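Local coordinates for periplasmic divalent cation tolerance protein (Synechococcus elongatus, PDB 6GDX) that forms a trimer of the PII-like CutA family and, though alleged to bind copper, may instead carry or signal through small molecules, at residues Q48-A53 with Q83-K88. Numbering follows the deposited sequence.
Sequences QLAQAA and QQMSFK
Ala53 meets the Phe87 ring at its edge, in the ring plane. Its CB lies 3.6 Å from Phe87 CE2 and somewhat farther from CD2. With Phe87 CG anti to the carbonyl carbon (chi1 -67°), the ring is swung so that its CE2 and CZ corner reaches the helix. Leu49 approaches the same ring near its plane, with CD2 4.2 Å from Phe87 CZ. The ring rim therefore lies against two residues one helical turn apart.

Leu49 CD2 also touches Met85 SD at 3.9 Å, and these two side chains cross at about a right angle. The Met85 chain runs extended to its sulfur and then bends at chi3 (70°). The bend carries CE to Ala50, 3.8 Å from its backbone N and 4.0 Å from its CB.

In this ferredoxin-like fold, helix 43-55 connects strands 33-40 and 61-73 of the four-stranded antiparallel sheet. It forms a split beta-alpha-beta unit and packs over strand 76-90 between them. The two segments run almost parallel, at 8°, with axes 10.3 Å apart. Met85 and Phe87 lie on the same strand face, Met85 with its CB toward the helix. Trp100 of helix 91-104 packs on Leu49 and Ala53, and Leu97 touches Phe87. Ala50 also packs on Cys70 of a neighbouring subunit, which places this helix beside the trimer interface.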
ATOM      1  N   GLN B  48       6.435 -19.227  -2.196  1.00 11.15           N
ATOM      2  CA  GLN B  48       6.412 -20.070  -3.368  1.00 12.03           C
ATOM      3  C   GLN B  48       5.776 -19.375  -4.560  1.00 11.81           C
ATOM      4  O   GLN B  48       6.277 -19.469  -5.708  1.00 12.53           O
ATOM      5  CB  GLN B  48       5.725 -21.389  -3.039  1.00 14.27           C
ATOM      6  CG  GLN B  48       6.596 -22.257  -2.121  1.00 17.99           C
ATOM      7  CD  GLN B  48       6.002 -23.611  -1.776  1.00 23.72           C
ATOM      8  OE1 GLN B  48       4.936 -23.980  -2.264  1.00 30.39           O
ATOM      9  NE2 GLN B  48       6.710 -24.370  -0.937  1.00 26.17           N
ATOM     10  N   LEU B  49       4.670 -18.679  -4.324  1.00 10.84           N
ATOM     11  CA  LEU B  49       3.978 -17.999  -5.420  1.00 10.78           C
ATOM     12  C   LEU B  49       4.823 -16.848  -5.939  1.00 10.02           C
ATOM     13  O   LEU B  49       4.886 -16.620  -7.143  1.00 11.31           O
ATOM     14  CB  LEU B  49       2.625 -17.506  -4.948  1.00 11.29           C
ATOM     15  CG  LEU B  49       1.637 -17.008  -5.982  1.00 12.80           C
ATOM     16  CD1 LEU B  49       1.222 -18.143  -6.897  1.00 14.41           C
ATOM     17  CD2 LEU B  49       0.420 -16.387  -5.303  1.00 13.25           C
ATOM     18  N   ALA B  50       5.447 -16.111  -5.019  1.00  9.86           N
ATOM     19  CA  ALA B  50       6.289 -14.999  -5.420  1.00 10.51           C
ATOM     20  C   ALA B  50       7.449 -15.478  -6.287  1.00 10.66           C
ATOM     21  O   ALA B  50       7.734 -14.907  -7.336  1.00 11.54           O
ATOM     22  CB  ALA B  50       6.805 -14.283  -4.202  1.00 10.78           C
ATOM     23  N   GLN B  51       8.132 -16.512  -5.815  1.00 10.91           N
ATOM     24  CA  GLN B  51       9.261 -17.056  -6.562  1.00 11.66           C
ATOM     25  C   GLN B  51       8.824 -17.509  -7.949  1.00 11.21           C
ATOM     26  O   GLN B  51       9.509 -17.244  -8.949  1.00 12.00           O
ATOM     27  CB  GLN B  51       9.845 -18.228  -5.785  1.00 14.35           C
ATOM     28  CG  GLN B  51      10.994 -18.924  -6.494  1.00 17.92           C
ATOM     29  CD  GLN B  51      12.313 -18.263  -6.233  1.00 23.17           C
ATOM     30  OE1 GLN B  51      12.477 -17.530  -5.251  1.00 28.79           O
ATOM     31  NE2 GLN B  51      13.284 -18.529  -7.098  1.00 29.23           N
ATOM     32  N   ALA B  52       7.696 -18.192  -8.023  1.00 11.56           N
ATOM     33  CA  ALA B  52       7.221 -18.720  -9.284  1.00 12.02           C
ATOM     34  C   ALA B  52       6.869 -17.612 -10.261  1.00 11.66           C
ATOM     35  O   ALA B  52       7.101 -17.716 -11.489  1.00 12.31           O
ATOM     36  CB  ALA B  52       6.046 -19.672  -9.067  1.00 13.08           C
ATOM     37  N   ALA B  53       6.288 -16.515  -9.775  1.00 11.03           N
ATOM     38  CA  ALA B  53       5.912 -15.411 -10.669  1.00 10.62           C
ATOM     39  C   ALA B  53       7.139 -14.713 -11.233  1.00 10.29           C
ATOM     40  O   ALA B  53       7.148 -14.329 -12.413  1.00 11.25           O
ATOM     41  CB  ALA B  53       5.045 -14.419  -9.907  1.00 10.90           C
ATOM     42  N   GLN B  83      -1.047 -13.336   4.202  1.00  9.34           N
ATOM     43  CA  GLN B  83       0.130 -12.643   3.698  1.00  9.11           C
ATOM     44  C   GLN B  83      -0.355 -11.740   2.587  1.00  9.01           C
ATOM     45  O   GLN B  83      -0.933 -12.223   1.596  1.00  9.95           O
ATOM     46  CB  GLN B  83       1.138 -13.625   3.127  1.00 10.01           C
ATOM     47  CG  GLN B  83       1.621 -14.642   4.167  1.00 11.80           C
ATOM     48  CD  GLN B  83       2.582 -14.057   5.175  1.00 14.11           C
ATOM     49  OE1 GLN B  83       3.463 -13.280   4.829  1.00 17.96           O
ATOM     50  NE2 GLN B  83       2.441 -14.443   6.421  1.00 15.29           N
ATOM     51  N   GLN B  84      -0.118 -10.442   2.709  1.00  8.55           N
ATOM     52  CA  GLN B  84      -0.369  -9.508   1.630  1.00  8.54           C
ATOM     53  C   GLN B  84       0.789  -9.579   0.649  1.00  8.62           C
ATOM     54  O   GLN B  84       1.955  -9.435   1.039  1.00 10.11           O
ATOM     55  CB  GLN B  84      -0.487  -8.081   2.179  1.00  9.57           C
ATOM     56  CG  GLN B  84      -0.761  -7.010   1.135  1.00 10.70           C
ATOM     57  CD  GLN B  84      -2.166  -7.119   0.621  1.00 12.00           C
ATOM     58  OE1 GLN B  84      -3.109  -6.982   1.403  1.00 13.59           O
ATOM     59  NE2 GLN B  84      -2.341  -7.409  -0.664  1.00 13.93           N
ATOM     60  N   MET B  85       0.470  -9.708  -0.617  1.00  8.38           N
ATOM     61  CA  MET B  85       1.445  -9.729  -1.687  1.00  8.79           C
ATOM     62  C   MET B  85       1.257  -8.548  -2.612  1.00  8.46           C
ATOM     63  O   MET B  85       0.112  -8.151  -2.888  1.00 10.18           O
ATOM     64  CB  MET B  85       1.319 -11.030  -2.467  1.00  9.50           C
ATOM     65  CG  MET B  85       1.413 -12.251  -1.589  1.00 10.72           C
ATOM     66  SD  MET B  85       1.395 -13.818  -2.521  1.00 11.13           S
ATOM     67  CE  MET B  85       2.992 -13.705  -3.306  1.00 10.48           C
ATOM     68  N   SER B  86       2.359  -7.972  -3.054  1.00  7.74           N
ATOM     69  CA  SER B  86       2.362  -6.879  -4.012  1.00  8.39           C
ATOM     70  C   SER B  86       3.312  -7.237  -5.136  1.00  8.22           C
ATOM     71  O   SER B  86       4.531  -7.329  -4.925  1.00  9.08           O
ATOM     72  CB  SER B  86       2.794  -5.593  -3.332  1.00  9.89           C
ATOM     73  OG  SER B  86       2.991  -4.570  -4.263  1.00 13.13           O
ATOM     74  N   PHE B  87       2.758  -7.454  -6.302  1.00  7.80           N
ATOM     75  CA  PHE B  87       3.494  -7.842  -7.502  1.00  8.45           C
ATOM     76  C   PHE B  87       3.747  -6.586  -8.329  1.00  8.56           C
ATOM     77  O   PHE B  87       2.807  -5.893  -8.755  1.00  9.61           O
ATOM     78  CB  PHE B  87       2.688  -8.818  -8.369  1.00  9.31           C
ATOM     79  CG  PHE B  87       2.443 -10.178  -7.754  1.00  9.40           C
ATOM     80  CD1 PHE B  87       1.521 -10.363  -6.729  1.00  9.86           C
ATOM     81  CD2 PHE B  87       3.105 -11.289  -8.231  1.00 10.35           C
ATOM     82  CE1 PHE B  87       1.310 -11.608  -6.180  1.00 10.16           C
ATOM     83  CE2 PHE B  87       2.883 -12.548  -7.692  1.00 11.54           C
ATOM     84  CZ  PHE B  87       1.961 -12.717  -6.689  1.00 10.71           C
ATOM     85  N   LYS B  88       5.018  -6.297  -8.588  1.00  8.36           N
ATOM     86  CA  LYS B  88       5.420  -5.152  -9.419  1.00  9.06           C
ATOM     87  C   LYS B  88       5.594  -5.641 -10.837  1.00  8.87           C
ATOM     88  O   LYS B  88       6.455  -6.518 -11.114  1.00 10.27           O
ATOM     89  CB  LYS B  88       6.758  -4.588  -8.958  1.00 10.74           C
ATOM     90  CG  LYS B  88       6.739  -3.724  -7.761  1.00 13.61           C
ATOM     91  CD  LYS B  88       6.249  -4.436  -6.547  1.00 14.61           C
ATOM     92  CE  LYS B  88       6.631  -3.673  -5.309  1.00 16.74           C
ATOM     93  NZ  LYS B  88       5.980  -4.272  -4.125  1.00 17.80           N
TER